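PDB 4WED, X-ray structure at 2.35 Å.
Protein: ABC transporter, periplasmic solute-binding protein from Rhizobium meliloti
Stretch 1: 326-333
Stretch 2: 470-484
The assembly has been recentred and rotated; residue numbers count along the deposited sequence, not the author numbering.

Stretch 1 (326-333) PYAGKQFD
Stretch 2, residues 470-484: QIEPTIQKVYDWLRD

An irregular segment, 326-333, lies along one side of a helix that begins at Ile471 and runs past Asp484, and the contact buries 484 Å² in all. The two run in the same sense: the CA of Tyr327 is 5.9 Å from the CA of Glu472, that of Gly329 is 5.6 Å from the CA of Gln476, and by Phe332 the chains have diverged, its CA lying 10.2 Å from the CA of Arg483. Ile471, Ile475, Tyr479 and Arg483 follow at intervals of four, so all four CA-to-CB bonds point toward the segment.

Two hydrogen bonds tie side chains of the helix to the backbone of the loop, which is itself neither helix nor strand. Tyr479 (chi1 m, chi2 -42°) donates from OH to Tyr327 O over a short 2.5 Å. Lys330 N donates to Gln476 OE1 at 2.8 Å, nearly straight at 170°. Gln476 suits this place because its amide serves both ways: with chi1 t, chi2 p and chi3 58°, it accepts through OE1 while NE2 donates to Asp480 OD1 at 2.7 Å, one turn along the helix. Asp480 is m, with chi2 -20°.

The loop backbone itself also lies close to the helix. Tyr327 takes the left-handed values 56/35, Ala328 -81/-14, Gly329 105/171 and Lys330 -55/126; Gln331 and Phe332 are extended. Ala328 turns its CB away but sets its O over one face of the Tyr479 ring, 3.3 Å from CE2. Gly329 CA sits 3.5 Å from Tyr479 CE2 and 3.3 Å from Gln476 OE1. A CB there would come within 2.5 Å of Tyr479 CD2, and the backbone angles alone would jam it against the preceding carbonyl, so glycine fits on both counts.

Apolar packing closes the start of the contact. The Tyr327 ring (chi1 m, chi2 -69°) receives Ile471 CG2 over one face, 3.6 Å from CD1 and 3.8 Å from the ring centroid, in a CH-pi contact. Ile471 is m,t. Ile475, buried and t,t, places CD1 4.3 Å from Tyr327 CB; these branched side chains offer methyls without polar groups needing partners.

At the other end, Phe332 (chi1 m, chi2 -84°) meets Arg483, whose chi1 to chi3 are all t and chi4 -80°. This extended chain spans the wider gap: CD lies 3.6 Å from Phe332 CE2, and the guanidinium stacks on the ring with planes at 21° and CZ 4.0 Å from the centroid of Phe332. The flat cation thereby gains a cation-pi interaction while remaining exposed.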

# COMPACT_ATOMS: atom_id res chain seq x y z
N PRO A 326 -5.91 -0.42 -8.31
CA PRO A 326 -6.24 -0.70 -9.69
C PRO A 326 -6.56 -2.18 -9.80
O PRO A 326 -6.08 -2.98 -8.99
CB PRO A 326 -4.96 -0.31 -10.45
CG PRO A 326 -3.86 -0.25 -9.44
CD PRO A 326 -4.47 -0.14 -8.08
N TYR A 327 -7.39 -2.54 -10.77
CA TYR A 327 -7.68 -3.95 -11.07
C TYR A 327 -8.20 -4.69 -9.84
O TYR A 327 -7.93 -5.88 -9.63
CB TYR A 327 -6.43 -4.64 -11.67
CG TYR A 327 -5.83 -3.84 -12.82
CD1 TYR A 327 -6.50 -3.69 -14.05
CD2 TYR A 327 -4.61 -3.19 -12.65
CE1 TYR A 327 -5.95 -2.93 -15.08
CE2 TYR A 327 -4.04 -2.43 -13.66
CZ TYR A 327 -4.70 -2.30 -14.86
OH TYR A 327 -4.08 -1.51 -15.81
N ALA A 328 -8.96 -3.98 -9.02
CA ALA A 328 -9.41 -4.54 -7.76
C ALA A 328 -10.62 -5.48 -7.90
O ALA A 328 -10.95 -6.21 -6.99
CB ALA A 328 -9.70 -3.40 -6.80
N GLY A 329 -11.28 -5.44 -9.06
CA GLY A 329 -12.32 -6.39 -9.41
C GLY A 329 -13.68 -5.78 -9.31
O GLY A 329 -13.87 -4.68 -8.82
N LYS A 330 -14.65 -6.51 -9.79
CA LYS A 330 -16.03 -6.16 -9.54
C LYS A 330 -16.19 -6.04 -8.00
O LYS A 330 -15.79 -6.95 -7.23
CB LYS A 330 -16.89 -7.23 -10.19
CG LYS A 330 -18.24 -7.45 -9.58
CD LYS A 330 -19.15 -6.27 -9.86
CE LYS A 330 -20.61 -6.63 -9.62
NZ LYS A 330 -21.20 -5.65 -8.66
N GLN A 331 -16.68 -4.91 -7.54
CA GLN A 331 -16.75 -4.63 -6.10
C GLN A 331 -18.07 -5.15 -5.52
O GLN A 331 -19.14 -4.95 -6.08
CB GLN A 331 -16.53 -3.14 -5.81
CG GLN A 331 -15.07 -2.68 -5.99
CD GLN A 331 -14.12 -3.14 -4.87
OE1 GLN A 331 -13.06 -3.73 -5.12
NE2 GLN A 331 -14.50 -2.87 -3.63
N PHE A 332 -17.96 -5.87 -4.42
CA PHE A 332 -19.11 -6.35 -3.69
C PHE A 332 -19.20 -5.69 -2.31
O PHE A 332 -18.18 -5.31 -1.71
CB PHE A 332 -19.01 -7.85 -3.50
CG PHE A 332 -18.83 -8.60 -4.78
CD1 PHE A 332 -19.93 -8.96 -5.55
CD2 PHE A 332 -17.57 -8.96 -5.22
CE1 PHE A 332 -19.77 -9.66 -6.73
CE2 PHE A 332 -17.40 -9.66 -6.41
CZ PHE A 332 -18.50 -10.01 -7.17
N ASP A 333 -20.42 -5.61 -1.82
CA ASP A 333 -20.72 -5.22 -0.46
C ASP A 333 -20.05 -6.16 0.49
O ASP A 333 -20.10 -7.39 0.31
CB ASP A 333 -22.22 -5.33 -0.22
CG ASP A 333 -23.02 -4.43 -1.13
OD1 ASP A 333 -22.94 -3.20 -0.93
OD2 ASP A 333 -23.72 -4.96 -2.04
N GLN A 470 -7.06 -6.69 -21.58
CA GLN A 470 -7.33 -8.06 -21.09
C GLN A 470 -6.88 -8.34 -19.63
O GLN A 470 -7.09 -9.45 -19.12
CB GLN A 470 -6.67 -9.08 -22.05
CG GLN A 470 -7.19 -9.02 -23.51
N ILE A 471 -6.30 -7.36 -18.94
CA ILE A 471 -5.84 -7.55 -17.55
C ILE A 471 -7.06 -7.74 -16.62
O ILE A 471 -7.10 -8.65 -15.77
CB ILE A 471 -4.93 -6.36 -17.07
CG1 ILE A 471 -3.58 -6.35 -17.82
CG2 ILE A 471 -4.62 -6.39 -15.58
CD1 ILE A 471 -2.74 -5.10 -17.60
N GLU A 472 -8.08 -6.91 -16.85
CA GLU A 472 -9.24 -6.78 -15.97
C GLU A 472 -10.10 -8.05 -15.92
O GLU A 472 -10.25 -8.64 -14.84
CB GLU A 472 -10.06 -5.53 -16.38
CG GLU A 472 -10.92 -4.95 -15.27
CD GLU A 472 -11.65 -3.68 -15.69
OE1 GLU A 472 -11.42 -3.22 -16.83
OE2 GLU A 472 -12.46 -3.15 -14.88
N PRO A 473 -10.62 -8.52 -17.08
CA PRO A 473 -11.35 -9.77 -17.07
C PRO A 473 -10.45 -10.97 -16.78
O PRO A 473 -10.94 -11.99 -16.35
CB PRO A 473 -11.93 -9.87 -18.51
CG PRO A 473 -10.93 -9.15 -19.34
CD PRO A 473 -10.45 -8.02 -18.47
N THR A 474 -9.14 -10.87 -17.03
CA THR A 474 -8.30 -12.03 -16.70
C THR A 474 -8.18 -12.08 -15.17
O THR A 474 -8.41 -13.13 -14.54
CB THR A 474 -6.92 -12.00 -17.38
OG1 THR A 474 -7.09 -11.77 -18.78
CG2 THR A 474 -6.19 -13.32 -17.18
N ILE A 475 -7.87 -10.94 -14.57
CA ILE A 475 -7.75 -10.90 -13.12
C ILE A 475 -9.10 -11.12 -12.43
O ILE A 475 -9.13 -11.62 -11.31
CB ILE A 475 -7.09 -9.60 -12.64
CG1 ILE A 475 -6.40 -9.84 -11.31
CG2 ILE A 475 -8.13 -8.49 -12.54
CD1 ILE A 475 -5.45 -8.75 -10.92
N GLN A 476 -10.21 -10.78 -13.10
CA GLN A 476 -11.52 -10.98 -12.49
C GLN A 476 -11.74 -12.45 -12.17
O GLN A 476 -12.45 -12.79 -11.24
CB GLN A 476 -12.63 -10.46 -13.40
CG GLN A 476 -14.02 -10.50 -12.78
CD GLN A 476 -14.09 -9.80 -11.43
OE1 GLN A 476 -13.78 -8.62 -11.34
NE2 GLN A 476 -14.47 -10.53 -10.38
N LYS A 477 -11.11 -13.33 -12.93
CA LYS A 477 -11.27 -14.76 -12.74
C LYS A 477 -10.56 -15.24 -11.49
O LYS A 477 -11.02 -16.17 -10.82
CB LYS A 477 -10.75 -15.54 -13.94
CG LYS A 477 -11.35 -15.14 -15.28
CD LYS A 477 -10.76 -16.01 -16.37
CE LYS A 477 -11.41 -17.39 -16.36
NZ LYS A 477 -10.62 -18.37 -17.16
N VAL A 478 -9.43 -14.62 -11.16
CA VAL A 478 -8.81 -14.92 -9.87
C VAL A 478 -9.82 -14.62 -8.75
O VAL A 478 -10.08 -15.47 -7.90
CB VAL A 478 -7.47 -14.17 -9.67
CG1 VAL A 478 -6.92 -14.40 -8.25
CG2 VAL A 478 -6.47 -14.64 -10.71
N TYR A 479 -10.44 -13.44 -8.80
CA TYR A 479 -11.36 -12.98 -7.73
C TYR A 479 -12.63 -13.80 -7.64
O TYR A 479 -13.14 -14.01 -6.54
CB TYR A 479 -11.75 -11.53 -7.95
CG TYR A 479 -10.61 -10.56 -8.03
CD1 TYR A 479 -9.52 -10.65 -7.13
CD2 TYR A 479 -10.65 -9.49 -8.92
CE1 TYR A 479 -8.49 -9.71 -7.14
CE2 TYR A 479 -9.61 -8.56 -8.95
CZ TYR A 479 -8.54 -8.68 -8.05
OH TYR A 479 -7.50 -7.78 -8.03
N ASP A 480 -13.13 -14.30 -8.79
CA ASP A 480 -14.32 -15.17 -8.81
C ASP A 480 -14.00 -16.51 -8.18
O ASP A 480 -14.79 -17.06 -7.42
CB ASP A 480 -14.84 -15.44 -10.21
CG ASP A 480 -15.19 -14.17 -10.98
OD1 ASP A 480 -15.40 -13.10 -10.36
OD2 ASP A 480 -15.25 -14.25 -12.24
N TRP A 481 -12.84 -17.03 -8.51
CA TRP A 481 -12.41 -18.27 -7.88
C TRP A 481 -12.42 -18.16 -6.36
O TRP A 481 -12.98 -19.00 -5.63
CB TRP A 481 -11.01 -18.63 -8.33
CG TRP A 481 -10.72 -20.01 -8.02
CD1 TRP A 481 -11.09 -21.09 -8.74
CD2 TRP A 481 -10.09 -20.50 -6.84
NE1 TRP A 481 -10.70 -22.24 -8.10
CE2 TRP A 481 -10.08 -21.90 -6.94
CE3 TRP A 481 -9.54 -19.90 -5.71
CZ2 TRP A 481 -9.50 -22.72 -5.96
CZ3 TRP A 481 -8.97 -20.72 -4.72
CH2 TRP A 481 -8.96 -22.11 -4.86
N LEU A 482 -11.75 -17.13 -5.89
CA LEU A 482 -11.57 -16.97 -4.45
C LEU A 482 -12.93 -16.85 -3.75
O LEU A 482 -13.15 -17.46 -2.71
CB LEU A 482 -10.73 -15.72 -4.15
CG LEU A 482 -9.26 -15.75 -4.54
CD1 LEU A 482 -8.71 -14.33 -4.63
CD2 LEU A 482 -8.44 -16.55 -3.53
N ARG A 483 -13.78 -16.02 -4.33
CA ARG A 483 -15.13 -15.74 -3.85
C ARG A 483 -16.07 -16.95 -3.95
O ARG A 483 -16.70 -17.29 -2.97
CB ARG A 483 -15.72 -14.55 -4.61
CG ARG A 483 -17.15 -14.19 -4.21
CD ARG A 483 -17.59 -12.84 -4.75
NE ARG A 483 -18.62 -12.23 -3.90
CZ ARG A 483 -19.92 -12.55 -3.89
NH1 ARG A 483 -20.42 -13.50 -4.70
NH2 ARG A 483 -20.74 -11.91 -3.07
N ASP A 484 -16.16 -17.61 -5.10
CA ASP A 484 -17.03 -18.78 -5.20
C ASP A 484 -16.55 -19.92 -4.33
O ASP A 484 -17.34 -20.70 -3.89
CB ASP A 484 -17.15 -19.27 -6.63
CG ASP A 484 -17.60 -18.19 -7.58
OD1 ASP A 484 -18.23 -17.18 -7.14
OD2 ASP A 484 -17.29 -18.32 -8.77